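Local coordinates for protein uncharacterized conserved (Bdellovibrio bacteriovorus, PDB 7O21) that probably acts as a peptidoglycan LD-carboxypeptidase of the YkuD family that edits the cell wall and helps give the predatory cell its curvature, at residues 213-224 and 290-298. Numbering follows the deposited sequence. Where two conformers were deposited one is given.
Sequences YQTFYDEGFKAP and TYKIIREEW. With EDO (1,2-ethanediol), chain L.
In the NTF2-like domain, Y217 pairs in parallel with I293 of strand 290-298, the outermost strand, within this chain, of the antiparallel sheet. I293 is bonded through both its backbone N and its O. I293 N gives a nearly straight bond to F216 O (2.7 Å, 178°), and I293 O accepts from D218 N at 2.9 Å. The chain then turns through D218-F221, where D218 OD2 takes G220 N in an Asx turn. It rejoins the strand at K222 N, which bonds I294 O (3.1 Å). R295 NH2 reaches I294 O from the opposite face of its carbonyl plane, at 2.8 Å. The R295 chain bends at chi2 (-79°), and one face of its guanidinium lies against the aliphatic part of K222. I294 and R295 form a classic bulge opposite Y283. On the buried side, I293 CD1 sits over one face of the Y217 ring in a CH-pi contact. Y217 OH donates to E296 OE1 (2.6 Å), on the syn side of a carboxylate nearly coplanar with the ring. E296 has CG anti to its N (chi1 -178°) and an extended chain, which carries the acid to that hydroxyl. F221 CE1 packs on E296 CB at 3.8 Å. At the outer end, K292 NZ bonds T215 O (2.8 Å). The buried carboxylate is thus shared by Y217, a water and K280, a set of partners that probably stabilises its negative charge.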
loop_
_atom_site.group_PDB
_atom_site.type_symbol
_atom_site.label_atom_id
_atom_site.label_comp_id
_atom_site.label_asym_id
_atom_site.label_seq_id
_atom_site.Cartn_x
_atom_site.Cartn_y
_atom_site.Cartn_z
ATOM N N TYR A 213 -11.166 -26.858 10.232
ATOM C CA TYR A 213 -10.583 -25.572 9.857
ATOM C C TYR A 213 -10.459 -25.439 8.342
ATOM O O TYR A 213 -10.761 -24.376 7.776
ATOM C CB TYR A 213 -9.225 -25.454 10.540
ATOM C CG TYR A 213 -8.381 -24.251 10.203
ATOM C CD1 TYR A 213 -8.573 -23.038 10.852
ATOM C CD2 TYR A 213 -7.337 -24.351 9.297
ATOM C CE1 TYR A 213 -7.756 -21.948 10.579
ATOM C CE2 TYR A 213 -6.528 -23.280 9.020
ATOM C CZ TYR A 213 -6.741 -22.080 9.662
ATOM O OH TYR A 213 -5.919 -21.021 9.389
ATOM N N GLN A 214 -10.033 -26.513 7.662
ATOM C CA GLN A 214 -9.847 -26.462 6.215
ATOM C C GLN A 214 -11.132 -26.105 5.478
ATOM O O GLN A 214 -11.069 -25.483 4.410
ATOM C CB GLN A 214 -9.337 -27.805 5.689
ATOM C CG GLN A 214 -7.864 -28.059 5.903
ATOM C CD GLN A 214 -7.423 -29.382 5.292
ATOM O OE1 GLN A 214 -8.250 -30.241 4.989
ATOM N NE2 GLN A 214 -6.118 -29.544 5.104
ATOM N N THR A 215 -12.296 -26.490 6.014
ATOM C CA THR A 215 -13.548 -26.249 5.302
ATOM C C THR A 215 -13.834 -24.765 5.138
ATOM O O THR A 215 -14.689 -24.397 4.327
ATOM C CB THR A 215 -14.752 -26.912 5.989
ATOM O OG1 THR A 215 -14.980 -26.334 7.276
ATOM C CG2 THR A 215 -14.576 -28.435 6.109
ATOM N N PHE A 216 -13.151 -23.910 5.898
ATOM C CA PHE A 216 -13.394 -22.474 5.822
ATOM C C PHE A 216 -12.618 -21.787 4.706
ATOM O O PHE A 216 -12.833 -20.588 4.487
ATOM C CB PHE A 216 -13.047 -21.811 7.156
ATOM C CG PHE A 216 -13.995 -22.144 8.262
ATOM C CD1 PHE A 216 -15.145 -21.404 8.450
ATOM C CD2 PHE A 216 -13.745 -23.215 9.116
ATOM C CE1 PHE A 216 -16.032 -21.714 9.470
ATOM C CE2 PHE A 216 -14.619 -23.521 10.138
ATOM C CZ PHE A 216 -15.765 -22.784 10.313
ATOM N N TYR A 217 -11.744 -22.501 3.996
ATOM C CA TYR A 217 -10.786 -21.903 3.071
ATOM C C TYR A 217 -11.060 -22.322 1.634
ATOM O O TYR A 217 -11.319 -23.498 1.355
ATOM C CB TYR A 217 -9.336 -22.247 3.465
ATOM C CG TYR A 217 -8.950 -21.519 4.724
ATOM C CD1 TYR A 217 -9.341 -21.993 5.965
ATOM C CD2 TYR A 217 -8.265 -20.315 4.667
ATOM C CE1 TYR A 217 -9.026 -21.312 7.126
ATOM C CE2 TYR A 217 -7.947 -19.628 5.820
ATOM C CZ TYR A 217 -8.319 -20.132 7.041
ATOM O OH TYR A 217 -8.035 -19.435 8.195
ATOM N N ASP A 218 -10.996 -21.348 0.728
ATOM C CA ASP A 218 -11.077 -21.633 -0.697
ATOM C C ASP A 218 -9.767 -22.245 -1.179
ATOM O O ASP A 218 -8.685 -21.888 -0.710
ATOM C CB ASP A 218 -11.326 -20.332 -1.456
ATOM C CG ASP A 218 -11.607 -20.569 -2.926
ATOM O OD1 ASP A 218 -12.770 -20.844 -3.261
ATOM O OD2 ASP A 218 -10.661 -20.502 -3.740
ATOM N N GLU A 219 -9.859 -23.165 -2.144
ATOM C CA GLU A 219 -8.633 -23.774 -2.641
ATOM C C GLU A 219 -7.726 -22.777 -3.351
ATOM O O GLU A 219 -6.527 -23.040 -3.485
ATOM C CB GLU A 219 -8.952 -24.999 -3.505
ATOM C CG GLU A 219 -9.323 -26.217 -2.672
ATOM C CD GLU A 219 -9.014 -27.532 -3.363
ATOM O OE1 GLU A 219 -8.172 -28.291 -2.833
ATOM O OE2 GLU A 219 -9.621 -27.813 -4.419
ATOM N N GLY A 220 -8.254 -21.634 -3.782
ATOM C CA GLY A 220 -7.418 -20.593 -4.354
ATOM C C GLY A 220 -6.933 -19.558 -3.354
ATOM O O GLY A 220 -6.503 -18.465 -3.735
ATOM N N PHE A 221 -7.015 -19.902 -2.071
ATOM C CA PHE A 221 -6.566 -19.016 -1.002
ATOM C C PHE A 221 -5.135 -18.554 -1.240
ATOM O O PHE A 221 -4.283 -19.311 -1.719
ATOM C CB PHE A 221 -6.619 -19.794 0.316
ATOM C CG PHE A 221 -5.980 -19.088 1.475
ATOM C CD1 PHE A 221 -6.699 -18.166 2.214
ATOM C CD2 PHE A 221 -4.660 -19.350 1.830
ATOM C CE1 PHE A 221 -6.126 -17.510 3.277
ATOM C CE2 PHE A 221 -4.074 -18.698 2.900
ATOM C CZ PHE A 221 -4.800 -17.776 3.632
ATOM N N LYS A 222 -4.868 -17.308 -0.869
ATOM C CA LYS A 222 -3.513 -16.788 -0.857
ATOM C C LYS A 222 -3.359 -15.866 0.341
ATOM O O LYS A 222 -4.318 -15.221 0.782
ATOM C CB LYS A 222 -3.198 -16.007 -2.138
ATOM C CG LYS A 222 -3.113 -16.875 -3.380
ATOM C CD LYS A 222 -3.099 -16.025 -4.640
ATOM C CE LYS A 222 -3.260 -16.894 -5.872
ATOM N NZ LYS A 222 -2.460 -18.141 -5.741
ATOM N N ALA A 223 -2.144 -15.826 0.871
ATOM C CA ALA A 223 -1.723 -14.825 1.837
ATOM C C ALA A 223 -0.259 -14.567 1.542
ATOM O O ALA A 223 0.356 -15.334 0.800
ATOM C CB ALA A 223 -1.899 -15.338 3.273
ATOM N N PRO A 224 0.311 -13.467 2.040
ATOM C CA PRO A 224 1.738 -13.227 1.762
ATOM C C PRO A 224 2.593 -14.419 2.160
ATOM O O PRO A 224 2.649 -14.786 3.338
ATOM C CB PRO A 224 2.059 -11.978 2.594
ATOM C CG PRO A 224 0.727 -11.260 2.712
ATOM C CD PRO A 224 -0.291 -12.377 2.834
ATOM N N THR A 290 -22.776 -20.690 2.401
ATOM C CA THR A 290 -21.819 -20.241 3.403
ATOM C C THR A 290 -20.742 -19.396 2.731
ATOM O O THR A 290 -21.007 -18.792 1.685
ATOM C CB THR A 290 -21.258 -21.451 4.165
ATOM O OG1 THR A 290 -20.395 -21.009 5.218
ATOM C CG2 THR A 290 -20.509 -22.387 3.231
ATOM N N TYR A 291 -19.528 -19.373 3.298
ATOM C CA TYR A 291 -18.446 -18.523 2.815
ATOM C C TYR A 291 -17.140 -19.295 2.865
ATOM O O TYR A 291 -16.952 -20.157 3.723
ATOM C CB TYR A 291 -18.313 -17.246 3.680
ATOM C CG TYR A 291 -19.453 -16.305 3.449
ATOM C CD1 TYR A 291 -20.620 -16.421 4.191
ATOM C CD2 TYR A 291 -19.392 -15.339 2.453
ATOM C CE1 TYR A 291 -21.685 -15.581 3.971
ATOM C CE2 TYR A 291 -20.462 -14.501 2.223
ATOM C CZ TYR A 291 -21.600 -14.633 2.984
ATOM O OH TYR A 291 -22.670 -13.797 2.752
ATOM N N LYS A 292 -16.241 -18.977 1.938
ATOM C CA LYS A 292 -14.886 -19.515 1.957
ATOM C C LYS A 292 -13.867 -18.388 1.909
ATOM O O LYS A 292 -13.978 -17.468 1.084
ATOM C CB LYS A 292 -14.644 -20.520 0.826
ATOM C CG LYS A 292 -15.544 -21.740 0.959
ATOM C CD LYS A 292 -14.876 -23.004 0.470
ATOM C CE LYS A 292 -15.762 -24.206 0.739
ATOM N NZ LYS A 292 -15.086 -25.197 1.626
ATOM N N ILE A 293 -12.868 -18.483 2.790
ATOM C CA ILE A 293 -11.817 -17.480 2.900
ATOM C C ILE A 293 -10.886 -17.556 1.697
ATOM O O ILE A 293 -10.363 -18.628 1.358
ATOM C CB ILE A 293 -11.055 -17.675 4.220
ATOM C CG1 ILE A 293 -11.986 -17.485 5.428
ATOM C CG2 ILE A 293 -9.870 -16.752 4.292
ATOM C CD1 ILE A 293 -11.349 -17.929 6.751
ATOM N N ILE A 294 -10.698 -16.421 1.022
ATOM C CA ILE A 294 -9.798 -16.307 -0.120
ATOM C C ILE A 294 -8.489 -15.615 0.236
ATOM O O ILE A 294 -7.486 -15.792 -0.454
ATOM C CB ILE A 294 -10.479 -15.610 -1.313
ATOM C CG1 ILE A 294 -10.981 -14.218 -0.924
ATOM C CG2 ILE A 294 -11.616 -16.478 -1.823
ATOM C CD1 ILE A 294 -11.163 -13.314 -2.133
ATOM N N ARG A 295 -8.491 -14.779 1.274
ATOM C CA ARG A 295 -7.281 -14.073 1.685
ATOM C C ARG A 295 -7.371 -13.846 3.188
ATOM O O ARG A 295 -8.459 -13.662 3.730
ATOM C CB ARG A 295 -7.152 -12.697 1.007
ATOM C CG ARG A 295 -7.311 -12.649 -0.517
ATOM C CD ARG A 295 -6.038 -13.110 -1.234
ATOM N NE ARG A 295 -6.127 -12.974 -2.689
ATOM C CZ ARG A 295 -6.512 -13.937 -3.523
ATOM N NH1 ARG A 295 -6.548 -13.699 -4.827
ATOM N NH2 ARG A 295 -6.881 -15.130 -3.065
ATOM N N GLU A 296 -6.229 -13.896 3.867
ATOM C CA GLU A 296 -6.188 -13.662 5.309
ATOM C C GLU A 296 -4.902 -12.908 5.615
ATOM O O GLU A 296 -3.811 -13.388 5.285
ATOM C CB GLU A 296 -6.231 -14.995 6.062
ATOM C CG GLU A 296 -6.251 -14.861 7.588
ATOM C CD GLU A 296 -6.571 -16.153 8.295
ATOM O OE1 GLU A 296 -7.121 -17.060 7.637
ATOM O OE2 GLU A 296 -6.288 -16.286 9.507
ATOM N N GLU A 297 -5.030 -11.729 6.231
ATOM C CA GLU A 297 -3.903 -10.846 6.504
ATOM C C GLU A 297 -3.718 -10.674 8.005
ATOM O O GLU A 297 -4.673 -10.747 8.783
ATOM C CB GLU A 297 -4.120 -9.463 5.881
ATOM C CG GLU A 297 -4.221 -9.452 4.359
ATOM C CD GLU A 297 -4.462 -8.057 3.788
ATOM O OE1 GLU A 297 -5.280 -7.290 4.351
ATOM O OE2 GLU A 297 -3.826 -7.723 2.767
ATOM N N TRP A 298 -2.468 -10.446 8.407
ATOM C CA TRP A 298 -2.141 -10.178 9.801
ATOM C C TRP A 298 -1.060 -9.107 9.822
ATOM O O TRP A 298 -0.078 -9.192 9.073
ATOM C CB TRP A 298 -1.650 -11.453 10.507
ATOM C CG TRP A 298 -1.354 -11.301 11.998
ATOM C CD1 TRP A 298 -2.204 -11.559 13.038
ATOM C CD2 TRP A 298 -0.102 -10.911 12.593
ATOM N NE1 TRP A 298 -1.570 -11.329 14.238
ATOM C CE2 TRP A 298 -0.286 -10.920 13.991
ATOM C CE3 TRP A 298 1.140 -10.529 12.076
ATOM C CZ2 TRP A 298 0.741 -10.586 14.885
ATOM C CZ3 TRP A 298 2.153 -10.191 12.966
ATOM C CH2 TRP A 298 1.944 -10.222 14.351
HETATM C C1 EDO L . -16.574 -18.926 -4.207
HETATM O O1 EDO L . -15.678 -18.907 -5.325
HETATM C C2 EDO L . -15.788 -19.132 -2.916
HETATM O O2 EDO L . -15.322 -20.483 -2.827
HETATM O O HOH W 1 -6.058 -18.686 10.684
HETATM O O HOH W 2 -17.140 -22.837 4.397
HETATM O O HOH W 3 -12.498 -25.715 0.917
HETATM O O HOH W 4 -7.151 -16.435 -6.115
#